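Local coordinates for choline binding protein A (Lactobacillus salivarius str. Ren, PDB 5GT1) that probably helps the bacterium adhere to intestinal epithelial cells and carries, in the part described here, a zinc-binding domain of the peptidase M23 family, at residues V75-V80 with Q121-D126; D98-V103 with L138-E143. All blocks are in the same frame, centred on the assembly; numbering follows the deposited sequence.

Contact 1 (V75-V80 with Q121-D126)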
loop_
_atom_site.group_PDB
_atom_site.type_symbol
_atom_site.label_atom_id
_atom_site.label_comp_id
_atom_site.label_asym_id
_atom_site.label_seq_id
_atom_site.Cartn_x
_atom_site.Cartn_y
_atom_site.Cartn_z
ATOM N N VAL A 75 -7.851 1.693 0.074
ATOM C CA VAL A 75 -7.888 2.174 -1.317
ATOM C C VAL A 75 -8.912 1.392 -2.148
ATOM O O VAL A 75 -9.234 1.789 -3.274
ATOM C CB VAL A 75 -6.496 2.142 -2.005
ATOM C CG1 VAL A 75 -5.484 2.964 -1.207
ATOM C CG2 VAL A 75 -5.990 0.712 -2.217
ATOM N N HIS A 76 -9.415 0.299 -1.574
ATOM C CA HIS A 76 -10.296 -0.633 -2.274
ATOM C C HIS A 76 -10.892 -1.577 -1.269
ATOM O O HIS A 76 -10.283 -1.843 -0.231
ATOM C CB HIS A 76 -9.484 -1.426 -3.306
ATOM C CG HIS A 76 -10.331 -2.225 -4.278
ATOM N ND1 HIS A 76 -10.738 -3.482 -4.015
ATOM C CD2 HIS A 76 -10.832 -1.900 -5.538
ATOM C CE1 HIS A 76 -11.483 -3.946 -5.057
ATOM N NE2 HIS A 76 -11.537 -2.978 -5.994
ATOM N N SER A 77 -12.075 -2.109 -1.570
ATOM C CA SER A 77 -12.743 -3.080 -0.688
ATOM C C SER A 77 -12.031 -4.425 -0.624
ATOM O O SER A 77 -11.243 -4.772 -1.493
ATOM C CB SER A 77 -14.198 -3.275 -1.125
ATOM O OG SER A 77 -14.870 -2.010 -1.126
ATOM N N GLY A 78 -12.303 -5.199 0.417
ATOM C CA GLY A 78 -11.689 -6.516 0.513
ATOM C C GLY A 78 -11.890 -7.085 1.893
ATOM O O GLY A 78 -12.647 -6.534 2.692
ATOM N N VAL A 79 -11.198 -8.180 2.173
ATOM C CA VAL A 79 -11.206 -8.766 3.506
ATOM C C VAL A 79 -9.773 -8.784 4.057
ATOM O O VAL A 79 -8.822 -9.121 3.344
ATOM C CB VAL A 79 -11.837 -10.186 3.498
ATOM C CG1 VAL A 79 -11.025 -11.133 2.632
ATOM C CG2 VAL A 79 -11.939 -10.732 4.915
ATOM N N VAL A 80 -9.624 -8.426 5.328
ATOM C CA VAL A 80 -8.320 -8.458 5.967
ATOM C C VAL A 80 -7.920 -9.930 6.162
ATOM O O VAL A 80 -8.629 -10.686 6.834
ATOM C CB VAL A 80 -8.328 -7.687 7.303
ATOM C CG1 VAL A 80 -6.965 -7.753 7.988
ATOM C CG2 VAL A 80 -8.771 -6.238 7.089
ATOM N N GLN A 121 -14.392 -7.539 6.970
ATOM C CA GLN A 121 -14.794 -7.037 5.656
ATOM C C GLN A 121 -14.615 -5.531 5.650
ATOM O O GLN A 121 -15.145 -4.838 6.518
ATOM C CB GLN A 121 -16.262 -7.353 5.380
ATOM C CG GLN A 121 -16.623 -8.829 5.463
ATOM C CD GLN A 121 -16.086 -9.644 4.297
ATOM O OE1 GLN A 121 -15.707 -9.098 3.249
ATOM N NE2 GLN A 121 -16.051 -10.966 4.471
ATOM N N ILE A 122 -13.864 -5.014 4.684
ATOM C CA ILE A 122 -13.675 -3.570 4.609
ATOM C C ILE A 122 -14.103 -2.989 3.261
ATOM O O ILE A 122 -14.032 -3.657 2.228
ATOM C CB ILE A 122 -12.240 -3.130 4.971
ATOM C CG1 ILE A 122 -11.238 -3.610 3.930
ATOM C CG2 ILE A 122 -11.829 -3.602 6.372
ATOM C CD1 ILE A 122 -10.060 -2.679 3.804
ATOM N N ASN A 123 -14.581 -1.753 3.309
ATOM C CA ASN A 123 -15.002 -1.016 2.128
ATOM C C ASN A 123 -14.009 0.083 1.839
ATOM O O ASN A 123 -13.349 0.570 2.751
ATOM C CB ASN A 123 -16.381 -0.398 2.359
ATOM C CG ASN A 123 -17.488 -1.441 2.371
ATOM O OD1 ASN A 123 -17.470 -2.400 1.592
ATOM N ND2 ASN A 123 -18.457 -1.259 3.254
ATOM N N THR A 124 -13.892 0.461 0.573
ATOM C CA THR A 124 -13.063 1.596 0.184
ATOM C C THR A 124 -13.303 2.750 1.155
ATOM O O THR A 124 -14.463 3.075 1.479
ATOM C CB THR A 124 -13.400 2.045 -1.246
ATOM O OG1 THR A 124 -13.298 0.917 -2.119
ATOM C CG2 THR A 124 -12.453 3.137 -1.730
ATOM N N GLY A 125 -12.226 3.354 1.654
ATOM C CA GLY A 125 -12.384 4.481 2.586
ATOM C C GLY A 125 -12.362 4.118 4.064
ATOM O O GLY A 125 -12.076 4.987 4.894
ATOM N N ASP A 126 -12.659 2.859 4.408
ATOM C CA ASP A 126 -12.565 2.387 5.809
ATOM C C ASP A 126 -11.138 2.589 6.366
ATOM O O ASP A 126 -10.148 2.393 5.656
ATOM C CB ASP A 126 -12.946 0.905 5.955
ATOM C CG ASP A 126 -14.444 0.644 5.806
ATOM O OD1 ASP A 126 -15.244 1.601 5.683
ATOM O OD2 ASP A 126 -14.831 -0.546 5.813
#
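S77 turns its hydroxyl across to segment 121-126. With OG anti to its own carbonyl carbon (chi1 -57°), the group accepts the T124 amide, T124 N to S77 OG being 3.2 Å. T124 OG1 sits 3.4 Å from H76 CA and is hydrogen-bonded to T24, while its CG2 faces the V75 carbonyl. I122 spreads differently: its CG1 lies between the backbone N and the carbonyl carbon (chi1 67°), 3.5 Å from G78 O. Its CG2 meets V80 CG2 at 4.1 Å, the two side chains running at about a right angle. These orientations surround a short antiparallel pairing at the edge of the M23 domain's main sheet: G78 and I122 form a hydrogen-bonded pair (I122 N to G78 O 2.8 Å), V79 and Q121 the non-hydrogen-bonded pair beside it. On the face of V79 and Q121, opposite I122, Q121 bends at chi2, bringing OE1 4.0 Å from V79 CB. The type II turn N123 to D126 is closed by D126 N donating to N123 O, and N123 N also donates to D126 OD2, from above the carboxylate plane. H76 leaves the backbone away from segment 121-126; its ND1 donates to S77 O and its NE2 is bonded to D23.

Contact 2 (D98-V103 with L138-E143)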
loop_
_atom_site.group_PDB
_atom_site.type_symbol
_atom_site.label_atom_id
_atom_site.label_comp_id
_atom_site.label_asym_id
_atom_site.label_seq_id
_atom_site.Cartn_x
_atom_site.Cartn_y
_atom_site.Cartn_z
ATOM N N ASP A 98 -11.335 -9.596 -4.831
ATOM C CA ASP A 98 -11.494 -10.693 -5.797
ATOM C C ASP A 98 -10.252 -10.885 -6.660
ATOM O O ASP A 98 -9.838 -12.013 -6.938
ATOM C CB ASP A 98 -12.722 -10.462 -6.673
ATOM C CG ASP A 98 -13.995 -11.003 -6.036
ATOM O OD1 ASP A 98 -15.051 -10.328 -6.137
ATOM O OD2 ASP A 98 -13.931 -12.103 -5.429
ATOM N N GLU A 99 -9.642 -9.769 -7.043
ATOM C CA GLU A 99 -8.565 -9.738 -8.016
ATOM C C GLU A 99 -7.197 -9.414 -7.392
ATOM O O GLU A 99 -6.155 -9.837 -7.902
ATOM C CB GLU A 99 -8.926 -8.678 -9.061
ATOM C CG GLU A 99 -8.337 -8.872 -10.445
ATOM C CD GLU A 99 -8.895 -7.890 -11.482
ATOM O OE1 GLU A 99 -8.372 -7.869 -12.617
ATOM O OE2 GLU A 99 -9.850 -7.135 -11.184
ATOM N N TYR A 100 -7.196 -8.678 -6.283
ATOM C CA TYR A 100 -5.939 -8.080 -5.797
ATOM C C TYR A 100 -5.621 -8.334 -4.339
ATOM O O TYR A 100 -6.518 -8.453 -3.500
ATOM C CB TYR A 100 -5.949 -6.564 -6.029
ATOM C CG TYR A 100 -6.054 -6.124 -7.474
ATOM C CD1 TYR A 100 -4.972 -6.265 -8.351
ATOM C CD2 TYR A 100 -7.229 -5.529 -7.955
ATOM C CE1 TYR A 100 -5.071 -5.840 -9.676
ATOM C CE2 TYR A 100 -7.333 -5.097 -9.272
ATOM C CZ TYR A 100 -6.255 -5.256 -10.124
ATOM O OH TYR A 100 -6.358 -4.829 -11.427
ATOM N N THR A 101 -4.323 -8.388 -4.048
ATOM C CA THR A 101 -3.829 -8.331 -2.684
ATOM C C THR A 101 -3.208 -6.953 -2.456
ATOM O O THR A 101 -2.314 -6.531 -3.209
ATOM C CB THR A 101 -2.763 -9.413 -2.449
ATOM O OG1 THR A 101 -3.312 -10.706 -2.762
ATOM C CG2 THR A 101 -2.281 -9.386 -1.000
ATOM N N PHE A 102 -3.699 -6.255 -1.432
ATOM C CA PHE A 102 -3.198 -4.939 -1.036
ATOM C C PHE A 102 -2.377 -5.088 0.235
ATOM O O PHE A 102 -2.832 -5.711 1.196
ATOM C CB PHE A 102 -4.385 -3.996 -0.774
ATOM C CG PHE A 102 -5.321 -3.847 -1.953
ATOM C CD1 PHE A 102 -5.173 -2.789 -2.847
ATOM C CD2 PHE A 102 -6.382 -4.752 -2.150
ATOM C CE1 PHE A 102 -6.039 -2.653 -3.933
ATOM C CE2 PHE A 102 -7.241 -4.624 -3.223
ATOM C CZ PHE A 102 -7.076 -3.577 -4.116
ATOM N N VAL A 103 -1.173 -4.530 0.247
ATOM C CA VAL A 103 -0.339 -4.536 1.454
ATOM C C VAL A 103 -0.150 -3.101 1.958
ATOM O O VAL A 103 0.362 -2.249 1.229
ATOM C CB VAL A 103 1.027 -5.209 1.190
ATOM C CG1 VAL A 103 1.840 -5.315 2.484
ATOM C CG2 VAL A 103 0.810 -6.584 0.562
ATOM N N LEU A 138 2.343 1.401 0.155
ATOM C CA LEU A 138 1.237 0.596 -0.359
ATOM C C LEU A 138 1.742 -0.293 -1.492
ATOM O O LEU A 138 2.376 0.197 -2.417
ATOM C CB LEU A 138 0.108 1.497 -0.870
ATOM C CG LEU A 138 -1.080 0.801 -1.553
ATOM C CD1 LEU A 138 -1.879 -0.092 -0.596
ATOM C CD2 LEU A 138 -1.988 1.854 -2.187
ATOM N N GLY A 139 1.488 -1.592 -1.387
ATOM C CA GLY A 139 1.849 -2.538 -2.446
ATOM C C GLY A 139 0.599 -3.231 -2.948
ATOM O O GLY A 139 -0.317 -3.526 -2.169
ATOM N N ILE A 140 0.555 -3.484 -4.254
ATOM C CA ILE A 140 -0.568 -4.187 -4.862
ATOM C C ILE A 140 -0.049 -5.300 -5.774
ATOM O O ILE A 140 0.848 -5.062 -6.590
ATOM C CB ILE A 140 -1.501 -3.230 -5.656
ATOM C CG1 ILE A 140 -2.019 -2.101 -4.740
ATOM C CG2 ILE A 140 -2.689 -4.017 -6.223
ATOM C CD1 ILE A 140 -2.870 -1.061 -5.457
ATOM N N THR A 141 -0.623 -6.500 -5.638
ATOM C CA THR A 141 -0.218 -7.653 -6.452
ATOM C C THR A 141 -1.432 -8.502 -6.754
ATOM O O THR A 141 -2.370 -8.558 -5.952
ATOM C CB THR A 141 0.893 -8.498 -5.749
ATOM O OG1 THR A 141 1.264 -9.619 -6.575
ATOM C CG2 THR A 141 0.428 -9.034 -4.387
ATOM N N ARG A 142 -1.448 -9.175 -7.907
ATOM C CA ARG A 142 -2.504 -10.188 -8.113
ATOM C C ARG A 142 -2.200 -11.485 -7.365
ATOM O O ARG A 142 -3.114 -12.289 -7.109
ATOM C CB ARG A 142 -2.749 -10.474 -9.594
ATOM C CG ARG A 142 -3.437 -9.334 -10.313
ATOM C CD ARG A 142 -3.722 -9.709 -11.752
ATOM N NE ARG A 142 -3.775 -8.503 -12.566
ATOM C CZ ARG A 142 -4.897 -7.899 -12.928
ATOM N NH1 ARG A 142 -6.067 -8.406 -12.559
ATOM N NH2 ARG A 142 -4.850 -6.799 -13.670
ATOM N N GLU A 143 -0.926 -11.681 -7.012
ATOM C CA GLU A 143 -0.482 -12.886 -6.294
ATOM C C GLU A 143 -1.275 -13.067 -5.005
ATOM O O GLU A 143 -1.525 -12.114 -4.256
ATOM C CB GLU A 143 1.029 -12.848 -6.019
ATOM C CG GLU A 143 1.590 -14.022 -5.209
ATOM C CD GLU A 143 1.391 -15.374 -5.886
ATOM O OE1 GLU A 143 1.947 -15.561 -6.996
ATOM O OE2 GLU A 143 0.665 -16.237 -5.315
HETATM O O HOH W 1 -5.963 -12.488 -8.857
#
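R142 runs alongside E99 and Y100, pointing the same way. CB lies 3.9 Å from E99 O and CG 3.7 Å from the same E99 O, so the root of the chain rests against that carbonyl. CG also approaches Y100 CE1. From CG to NE the chain is extended, NE passing near Y100 CE1, and this carries the guanidinium past the tyrosine, whose CE1 lies 3.8 Å above the guanidinium plane and over its centre; ring and guanidinium planes are 43° apart. CZ is near both E99 OE1 and Y100 OH. At the tip NH1 forms a salt bridge at the guanidinium edge with the extended side chain of E99, although the modelled 2.4 Å from NH1 to E99 OE1 is too short to be trusted in detail. NH2 comes near Y100 OH at an angle too poor for a bond. Inward from this exposed end, T101 OG1 donates to E143 O at 2.7 Å and is also held by R96. T101 pairs with T141, T101 N to T141 O being 2.7 Å, and V103 with G139 in the same antiparallel manner. On the other face F102 CD1 packs 3.7 Å from I140 CG1. Strand 135-141, which also brings H137 to the zinc ion, lies beside strand 101-108, with helix 163-173 against Y100, L138 and I140 and helix 146-151 against V103 and T141.

Both contacts belong to one antiparallel sheet, but they occupy different depths of it. Contact 2 joins two long strands and is largely buried, with paired backbone and apolar side chains in its middle and charge confined to its exposed end. Contact 1 is partly buried: two bridges give way to loops, and one serine hydroxyl adds a third bond where the strand pairing ends. The two touch directly through F102, whose CZ lies 3.3 Å from H76 CB and whose ring meets that of H76 at about 20° between planes, while V75 fits against F102 and L138. Contact 2 also lies nearer the metal: the zinc ion is about 8 Å from G139 and about 14 Å from the side chain of V75.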